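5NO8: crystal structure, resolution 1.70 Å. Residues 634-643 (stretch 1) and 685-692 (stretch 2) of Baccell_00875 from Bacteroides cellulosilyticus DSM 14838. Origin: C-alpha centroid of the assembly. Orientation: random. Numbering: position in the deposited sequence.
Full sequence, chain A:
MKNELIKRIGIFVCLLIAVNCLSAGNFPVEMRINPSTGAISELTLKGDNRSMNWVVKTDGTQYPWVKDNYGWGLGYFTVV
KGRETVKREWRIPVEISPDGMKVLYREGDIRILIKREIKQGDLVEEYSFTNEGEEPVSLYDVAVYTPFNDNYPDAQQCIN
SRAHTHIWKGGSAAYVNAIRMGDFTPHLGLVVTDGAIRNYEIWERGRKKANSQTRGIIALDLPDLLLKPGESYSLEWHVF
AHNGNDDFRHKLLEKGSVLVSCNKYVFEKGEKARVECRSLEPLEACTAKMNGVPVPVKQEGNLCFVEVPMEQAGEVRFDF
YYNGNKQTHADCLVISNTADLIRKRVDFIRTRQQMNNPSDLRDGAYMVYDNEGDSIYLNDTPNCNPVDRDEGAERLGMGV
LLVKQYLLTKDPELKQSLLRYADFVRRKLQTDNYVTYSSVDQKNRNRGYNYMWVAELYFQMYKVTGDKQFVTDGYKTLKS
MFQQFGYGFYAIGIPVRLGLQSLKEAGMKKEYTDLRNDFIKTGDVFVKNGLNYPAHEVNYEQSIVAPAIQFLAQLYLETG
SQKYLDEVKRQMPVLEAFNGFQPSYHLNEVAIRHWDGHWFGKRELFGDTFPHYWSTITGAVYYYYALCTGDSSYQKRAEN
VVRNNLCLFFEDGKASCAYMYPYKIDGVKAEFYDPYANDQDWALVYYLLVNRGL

Stretch 1 (634-643) YQKRAENVVR
Stretch 2, residues 685-692: VYYLLVNR

How do the two stretches lie? Both are helical throughout, with backbone i-to-i+4 hydrogen bonds, and run nearly antiparallel, at 155° between N-to-C directions, their axes 9.3 Å apart at closest. V642 sits opposite Y687 (CA to CA 5.1 Å) and E639 opposite V690 (6.5 Å).

What do Y686 and Y687 offer? V642, chi1 m, points toward stretch 2: its CG1 lies 3.9 Å from Y686 O, and its CG2 packs 3.6 Å from Y687 CD2. Y687, chi1 t and chi2 -84°, meets R643 N at its ring edge, CD2 to N 4.3 Å.

Why is V690 central? Pointing toward stretch 1 with chi1 t, it fits as a knob among Q635, A638, E639 and V642. V690 CG1 is 3.7 Å from A638 CB, and V690 CG2 is 3.8 Å from V642 CG1. Q635, t then p, donates from NE2 to V690 O (3.0 Å, 155°); the same NE2 donates to E639 OE2 (3.0 Å).

How does N691 join in? With chi1 m, its ND2 donates to Y687 O (3.1 Å) and to a water, 2.9 Å away, that donates to E639 O at 2.8 Å. A second water donates to both N691 OD1 and E639 OE2, each at 2.8 Å, so solvent bridges the helices here; E639 is m then t.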

# COMPACT_ATOMS: atom_id res chain seq x y z
N TYR A 634 -10.75 -4.13 -16.20
CA TYR A 634 -10.21 -3.02 -15.44
C TYR A 634 -11.21 -2.30 -14.58
O TYR A 634 -10.83 -1.84 -13.49
CB TYR A 634 -9.42 -2.06 -16.32
CG TYR A 634 -8.02 -2.58 -16.54
CD1 TYR A 634 -7.73 -3.48 -17.57
CD2 TYR A 634 -7.00 -2.24 -15.66
CE1 TYR A 634 -6.44 -3.99 -17.75
CE2 TYR A 634 -5.71 -2.74 -15.83
CZ TYR A 634 -5.44 -3.62 -16.88
OH TYR A 634 -4.17 -4.10 -17.04
N GLN A 635 -12.48 -2.22 -15.00
CA GLN A 635 -13.50 -1.68 -14.13
C GLN A 635 -13.72 -2.57 -12.90
O GLN A 635 -13.91 -2.04 -11.80
CB GLN A 635 -14.83 -1.44 -14.89
CG GLN A 635 -16.00 -0.93 -14.04
CD GLN A 635 -15.73 0.36 -13.30
OE1 GLN A 635 -14.88 1.16 -13.70
NE2 GLN A 635 -16.44 0.57 -12.21
N LYS A 636 -13.70 -3.88 -13.07
CA LYS A 636 -13.83 -4.80 -11.93
C LYS A 636 -12.64 -4.64 -10.99
O LYS A 636 -12.79 -4.67 -9.76
CB LYS A 636 -13.95 -6.24 -12.39
CG LYS A 636 -15.17 -6.51 -13.24
CD LYS A 636 -16.45 -6.27 -12.48
CE LYS A 636 -17.59 -7.00 -13.16
NZ LYS A 636 -18.88 -6.63 -12.50
N ARG A 637 -11.46 -4.46 -11.57
CA ARG A 637 -10.27 -4.18 -10.76
C ARG A 637 -10.33 -2.87 -10.01
O ARG A 637 -10.02 -2.80 -8.81
CB ARG A 637 -9.02 -4.32 -11.60
CG ARG A 637 -8.81 -5.77 -12.01
CD ARG A 637 -7.69 -5.89 -13.02
NE ARG A 637 -6.40 -5.54 -12.42
CZ ARG A 637 -5.25 -5.57 -13.07
NH1 ARG A 637 -5.19 -5.92 -14.36
NH2 ARG A 637 -4.15 -5.22 -12.43
N ALA A 638 -10.82 -1.82 -10.67
CA ALA A 638 -11.04 -0.54 -10.02
C ALA A 638 -11.95 -0.68 -8.83
O ALA A 638 -11.72 -0.07 -7.78
CB ALA A 638 -11.64 0.46 -11.01
N GLU A 639 -13.02 -1.46 -9.00
CA GLU A 639 -13.99 -1.68 -7.92
C GLU A 639 -13.37 -2.38 -6.70
O GLU A 639 -13.67 -2.04 -5.55
CB GLU A 639 -15.18 -2.50 -8.45
CG GLU A 639 -16.11 -1.66 -9.33
CD GLU A 639 -17.06 -2.45 -10.21
OE1 GLU A 639 -17.11 -3.70 -10.07
OE2 GLU A 639 -17.75 -1.83 -11.08
N ASN A 640 -12.53 -3.36 -6.99
CA ASN A 640 -11.79 -4.09 -5.97
C ASN A 640 -10.85 -3.16 -5.19
O ASN A 640 -10.82 -3.20 -3.94
CB ASN A 640 -11.01 -5.22 -6.62
CG ASN A 640 -10.22 -6.03 -5.61
OD1 ASN A 640 -10.77 -6.46 -4.61
ND2 ASN A 640 -8.93 -6.19 -5.86
N VAL A 641 -10.10 -2.33 -5.90
CA VAL A 641 -9.18 -1.40 -5.23
C VAL A 641 -9.90 -0.49 -4.22
O VAL A 641 -9.51 -0.38 -3.06
CB VAL A 641 -8.39 -0.50 -6.23
CG1 VAL A 641 -7.58 0.53 -5.48
CG2 VAL A 641 -7.51 -1.34 -7.12
N VAL A 642 -10.96 0.18 -4.67
CA VAL A 642 -11.64 1.14 -3.83
C VAL A 642 -12.44 0.46 -2.72
O VAL A 642 -12.51 0.99 -1.62
CB VAL A 642 -12.46 2.18 -4.65
CG1 VAL A 642 -11.52 2.91 -5.62
CG2 VAL A 642 -13.65 1.54 -5.39
N ARG A 643 -12.99 -0.72 -2.99
CA ARG A 643 -13.69 -1.53 -1.99
C ARG A 643 -12.77 -1.89 -0.81
O ARG A 643 -13.15 -1.79 0.36
CB ARG A 643 -14.22 -2.80 -2.66
CG ARG A 643 -14.81 -3.80 -1.74
CD ARG A 643 -15.71 -4.75 -2.50
NE ARG A 643 -14.93 -5.52 -3.45
CZ ARG A 643 -15.12 -5.62 -4.76
NH1 ARG A 643 -16.13 -5.02 -5.37
NH2 ARG A 643 -14.32 -6.40 -5.47
N VAL A 685 -13.87 9.64 -1.99
CA VAL A 685 -13.94 10.42 -3.23
C VAL A 685 -13.71 9.53 -4.44
O VAL A 685 -14.44 9.59 -5.43
CB VAL A 685 -12.93 11.60 -3.21
CG1 VAL A 685 -12.85 12.29 -4.58
CG2 VAL A 685 -13.26 12.59 -2.11
N TYR A 686 -12.68 8.68 -4.38
CA TYR A 686 -12.39 7.80 -5.48
C TYR A 686 -13.31 6.59 -5.57
O TYR A 686 -13.58 6.09 -6.67
CB TYR A 686 -10.90 7.45 -5.48
CG TYR A 686 -10.09 8.62 -5.98
CD1 TYR A 686 -10.19 9.02 -7.31
CD2 TYR A 686 -9.33 9.38 -5.13
CE1 TYR A 686 -9.46 10.11 -7.78
CE2 TYR A 686 -8.60 10.47 -5.59
CZ TYR A 686 -8.67 10.82 -6.92
OH TYR A 686 -7.94 11.88 -7.36
N TYR A 687 -13.84 6.15 -4.42
CA TYR A 687 -14.85 5.11 -4.40
C TYR A 687 -16.06 5.57 -5.23
O TYR A 687 -16.58 4.82 -6.04
CB TYR A 687 -15.29 4.80 -2.97
CG TYR A 687 -16.30 3.70 -2.91
CD1 TYR A 687 -17.64 3.96 -3.10
CD2 TYR A 687 -15.90 2.38 -2.73
CE1 TYR A 687 -18.58 2.94 -3.07
CE2 TYR A 687 -16.82 1.36 -2.73
CZ TYR A 687 -18.16 1.66 -2.89
OH TYR A 687 -19.06 0.60 -2.90
N LEU A 688 -16.48 6.81 -5.01
CA LEU A 688 -17.63 7.37 -5.72
C LEU A 688 -17.35 7.70 -7.17
O LEU A 688 -18.26 7.60 -7.99
CB LEU A 688 -18.19 8.57 -4.98
CG LEU A 688 -18.77 8.20 -3.61
CD1 LEU A 688 -19.13 9.41 -2.82
CD2 LEU A 688 -19.98 7.28 -3.71
N LEU A 689 -16.11 8.04 -7.51
CA LEU A 689 -15.71 8.12 -8.91
C LEU A 689 -15.86 6.79 -9.63
O LEU A 689 -16.53 6.67 -10.67
CB LEU A 689 -14.26 8.62 -9.04
CG LEU A 689 -13.76 8.68 -10.49
CD1 LEU A 689 -14.46 9.86 -11.19
CD2 LEU A 689 -12.27 8.86 -10.51
N VAL A 690 -15.24 5.76 -9.06
CA VAL A 690 -15.19 4.46 -9.68
C VAL A 690 -16.57 3.85 -9.83
O VAL A 690 -16.85 3.24 -10.86
CB VAL A 690 -14.28 3.51 -8.87
CG1 VAL A 690 -14.48 2.05 -9.26
CG2 VAL A 690 -12.83 3.93 -9.04
N ASN A 691 -17.40 3.99 -8.80
CA ASN A 691 -18.69 3.29 -8.76
C ASN A 691 -19.84 4.08 -9.36
O ASN A 691 -20.81 3.47 -9.79
CB ASN A 691 -19.00 2.82 -7.36
CG ASN A 691 -18.19 1.60 -7.01
OD1 ASN A 691 -18.41 0.53 -7.61
ND2 ASN A 691 -17.18 1.76 -6.16
N ARG A 692 -19.74 5.40 -9.34
CA ARG A 692 -20.84 6.26 -9.79
C ARG A 692 -20.46 7.33 -10.78
O ARG A 692 -21.34 8.09 -11.20
CB ARG A 692 -21.51 6.88 -8.58
CG ARG A 692 -22.27 5.84 -7.81
CD ARG A 692 -23.11 6.41 -6.73
NE ARG A 692 -23.62 5.31 -5.93
CZ ARG A 692 -24.67 4.54 -6.25
NH1 ARG A 692 -25.39 4.75 -7.33
NH2 ARG A 692 -25.00 3.56 -5.45
O HOH W 1 -16.15 -0.83 -5.32
O HOH W 2 -19.63 -0.00 -10.03